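Long-range contact in CaaX farnesyltransferase beta subunit Ram1 (Aspergillus fumigatus, PDB 4L9P), which probably serves as the peptide-binding, zinc-dependent beta subunit of the heterodimer that transfers a farnesyl group to a cysteine near the C-terminus of target proteins: residues D470-A474 with F485-R490. Sequence-based numbering, arbitrary orientation.
Sequences DPNFA and FTENDR
A bend at chi2 (-67°) in E487 brings its carboxylate to A474 N, and another at chi3 (-66°) in R490 brings its guanidinium to N472 O, the two charged groups meeting edge to edge. Their salt bridge is side-on: R490 NE meets E487 OE1 at 2.7 Å and R490 NH2 meets E487 OE2 at 2.9 Å, both oxygens using syn lone pairs and lying almost in the guanidinium plane. The anti lone pair of E487 OE2 receives A474 N at 2.8 Å, a nearly straight bond (163°), so two donors grip this oxygen. R490 NH2 also gives a weak bond to N472 O (3.2 Å), and P471 CB lies over one guanidinium face, toward its rim. The contact joins the end of strand 468-471, half of a two-stranded antiparallel sheet with 446-449, to the loop preceding helix 502-513 in the alpha-alpha toroid, away from the zinc and isoprenoid sites. R490 NH1 reaches Q445 O, giving the guanidinium a further partner. The F485 ring presents its edge to N472 O, 3.3 Å from F485 CZ, while A474 CB packs 4.0 Å from F485 CE1. E487 OE2 comes to the edge of the F473 ring, near its plane, 3.5 Å from F473 CD1.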
ATOM      1  N   ASP B 470     -21.114 -13.682  -0.175  1.00  9.34           N
ATOM      2  CA  ASP B 470     -22.492 -13.736  -0.731  0.71 11.05           C
ATOM      3  C   ASP B 470     -22.561 -12.634  -1.772  1.00  9.77           C
ATOM      4  O   ASP B 470     -21.901 -11.587  -1.633  1.00  8.56           O
ATOM      5  CB  ASP B 470     -23.618 -13.371   0.307  0.71 14.35           C
ATOM      6  CG  ASP B 470     -23.633 -14.241   1.605  0.71 16.78           C
ATOM      7  OD1 ASP B 470     -24.209 -13.811   2.618  0.71 20.76           O
ATOM      8  OD2 ASP B 470     -23.077 -15.296   1.636  0.71 15.90           O
ATOM      9  N   PRO B 471     -23.345 -12.786  -2.836  1.00 10.11           N
ATOM     10  CA  PRO B 471     -23.430 -11.673  -3.784  1.00  9.86           C
ATOM     11  C   PRO B 471     -24.147 -10.475  -3.194  1.00  9.44           C
ATOM     12  O   PRO B 471     -25.142 -10.630  -2.485  1.00 11.64           O
ATOM     13  CB  PRO B 471     -24.196 -12.240  -5.013  1.00 12.60           C
ATOM     14  CG  PRO B 471     -24.704 -13.455  -4.575  1.00 14.64           C
ATOM     15  CD  PRO B 471     -24.095 -13.961  -3.301  1.00 11.80           C
ATOM     16  N   ASN B 472     -23.672  -9.292  -3.521  0.62  9.07           N
ATOM     17  CA  ASN B 472     -24.433  -8.085  -3.210  0.62  8.79           C
ATOM     18  C   ASN B 472     -24.969  -7.590  -4.545  0.62  8.29           C
ATOM     19  O   ASN B 472     -24.261  -7.002  -5.359  0.62  7.89           O
ATOM     20  CB  ASN B 472     -23.538  -7.059  -2.534  0.62  9.52           C
ATOM     21  CG  ASN B 472     -24.343  -6.039  -1.838  0.62 10.42           C
ATOM     22  OD1 ASN B 472     -25.523  -5.942  -2.100  0.62 10.15           O
ATOM     23  ND2 ASN B 472     -23.742  -5.290  -0.941  0.62 11.00           N
ATOM     24  N   PHE B 473     -26.230  -7.920  -4.789  1.00  9.18           N
ATOM     25  CA  PHE B 473     -26.801  -7.822  -6.107  1.00  9.52           C
ATOM     26  C   PHE B 473     -26.988  -6.395  -6.593  1.00  9.23           C
ATOM     27  O   PHE B 473     -27.254  -5.482  -5.811  1.00 11.37           O
ATOM     28  CB  PHE B 473     -28.188  -8.536  -6.140  1.00 12.33           C
ATOM     29  CG  PHE B 473     -28.098 -10.030  -6.129  1.00 14.81           C
ATOM     30  CD1 PHE B 473     -27.331 -10.706  -7.083  1.00 15.76           C
ATOM     31  CD2 PHE B 473     -28.770 -10.773  -5.147  1.00 16.87           C
ATOM     32  CE1 PHE B 473     -27.272 -12.121  -7.133  1.00 16.72           C
ATOM     33  CE2 PHE B 473     -28.710 -12.180  -5.180  1.00 17.09           C
ATOM     34  CZ  PHE B 473     -27.939 -12.839  -6.181  1.00 16.64           C
ATOM     35  N   ALA B 474     -26.950  -6.223  -7.899  1.00  9.54           N
ATOM     36  CA  ALA B 474     -27.188  -4.907  -8.526  1.00  9.69           C
ATOM     37  C   ALA B 474     -28.503  -4.323  -8.006  1.00  8.73           C
ATOM     38  O   ALA B 474     -29.513  -5.054  -7.881  1.00 10.95           O
ATOM     39  CB  ALA B 474     -27.236  -5.049 -10.041  1.00 11.39           C
ATOM     40  N   PHE B 485     -23.291  -1.106 -10.698  1.00  7.25           N
ATOM     41  CA  PHE B 485     -22.913  -1.993 -11.822  1.00  7.41           C
ATOM     42  C   PHE B 485     -24.196  -2.765 -12.261  1.00  7.76           C
ATOM     43  O   PHE B 485     -25.166  -2.835 -11.512  1.00  8.10           O
ATOM     44  CB  PHE B 485     -21.837  -2.986 -11.318  1.00  7.38           C
ATOM     45  CG  PHE B 485     -22.231  -3.684 -10.058  1.00  7.28           C
ATOM     46  CD1 PHE B 485     -22.973  -4.876 -10.101  1.00  7.72           C
ATOM     47  CD2 PHE B 485     -21.890  -3.150  -8.814  1.00  8.18           C
ATOM     48  CE1 PHE B 485     -23.436  -5.489  -8.913  1.00  8.57           C
ATOM     49  CE2 PHE B 485     -22.348  -3.751  -7.616  1.00  8.45           C
ATOM     50  CZ  PHE B 485     -23.113  -4.935  -7.681  1.00  7.51           C
ATOM     51  N   THR B 486     -24.107  -3.374 -13.417  1.00  7.86           N
ATOM     52  CA  THR B 486     -25.195  -4.328 -13.794  1.00  7.85           C
ATOM     53  C   THR B 486     -24.731  -5.746 -13.445  1.00  8.16           C
ATOM     54  O   THR B 486     -23.515  -6.022 -13.242  1.00  8.60           O
ATOM     55  CB  THR B 486     -25.465  -4.308 -15.304  1.00  9.65           C
ATOM     56  OG1 THR B 486     -24.382  -4.963 -15.995  1.00 10.11           O
ATOM     57  CG2 THR B 486     -25.739  -2.896 -15.821  1.00  9.76           C
ATOM     58  N   GLU B 487     -25.661  -6.710 -13.399  1.00  7.94           N
ATOM     59  CA  GLU B 487     -25.212  -8.091 -13.186  1.00  8.46           C
ATOM     60  C   GLU B 487     -24.381  -8.620 -14.333  1.00  7.79           C
ATOM     61  O   GLU B 487     -23.544  -9.475 -14.122  1.00  7.60           O
ATOM     62  CB  GLU B 487     -26.422  -8.997 -12.899  1.00  8.60           C
ATOM     63  CG  GLU B 487     -26.967  -8.680 -11.478  1.00  8.31           C
ATOM     64  CD  GLU B 487     -25.958  -9.090 -10.428  1.00  8.60           C
ATOM     65  OE1 GLU B 487     -25.217 -10.082 -10.674  1.00  9.69           O
ATOM     66  OE2 GLU B 487     -25.897  -8.411  -9.369  1.00 10.31           O
ATOM     67  N   ASN B 488     -24.558  -8.062 -15.535  1.00  7.52           N
ATOM     68  CA  ASN B 488     -23.686  -8.391 -16.646  1.00  7.49           C
ATOM     69  C   ASN B 488     -22.219  -7.999 -16.369  1.00  7.31           C
ATOM     70  O   ASN B 488     -21.319  -8.549 -17.009  1.00  8.36           O
ATOM     71  CB  ASN B 488     -24.132  -7.693 -17.916  1.00  7.60           C
ATOM     72  CG  ASN B 488     -25.081  -8.530 -18.767  1.00  7.97           C
ATOM     73  OD1 ASN B 488     -25.589  -9.570 -18.346  1.00  8.18           O
ATOM     74  ND2 ASN B 488     -25.261  -8.067 -19.990  1.00  8.84           N
ATOM     75  N   ASP B 489     -21.993  -7.068 -15.442  1.00  6.96           N
ATOM     76  CA  ASP B 489     -20.604  -6.632 -15.078  1.00  8.05           C
ATOM     77  C   ASP B 489     -20.047  -7.510 -13.933  1.00  7.60           C
ATOM     78  O   ASP B 489     -18.972  -7.176 -13.404  1.00  7.87           O
ATOM     79  CB  ASP B 489     -20.666  -5.182 -14.563  1.00  7.78           C
ATOM     80  CG  ASP B 489     -21.160  -4.190 -15.592  1.00  8.48           C
ATOM     81  OD1 ASP B 489     -20.965  -4.396 -16.839  1.00  8.86           O
ATOM     82  OD2 ASP B 489     -21.739  -3.166 -15.152  1.00 10.53           O
ATOM     83  N   ARG B 490     -20.781  -8.521 -13.430  1.00  6.76           N
ATOM     84  CA  ARG B 490     -20.315  -9.275 -12.254  1.00  7.09           C
ATOM     85  C   ARG B 490     -19.046 -10.068 -12.503  1.00  6.63           C
ATOM     86  O   ARG B 490     -18.897 -10.782 -13.485  1.00  8.51           O
ATOM     87  CB  ARG B 490     -21.450 -10.216 -11.753  1.00  7.68           C
ATOM     88  CG  ARG B 490     -20.980 -11.013 -10.512  1.00  7.54           C
ATOM     89  CD  ARG B 490     -22.120 -11.748  -9.808  1.00  7.22           C
ATOM     90  NE  ARG B 490     -23.061 -10.784  -9.220  1.00  7.05           N
ATOM     91  CZ  ARG B 490     -22.843 -10.145  -8.062  1.00  8.37           C
ATOM     92  NH1 ARG B 490     -21.770 -10.477  -7.321  1.00  8.01           N
ATOM     93  NH2 ARG B 490     -23.686  -9.201  -7.620  1.00  8.38           N
TER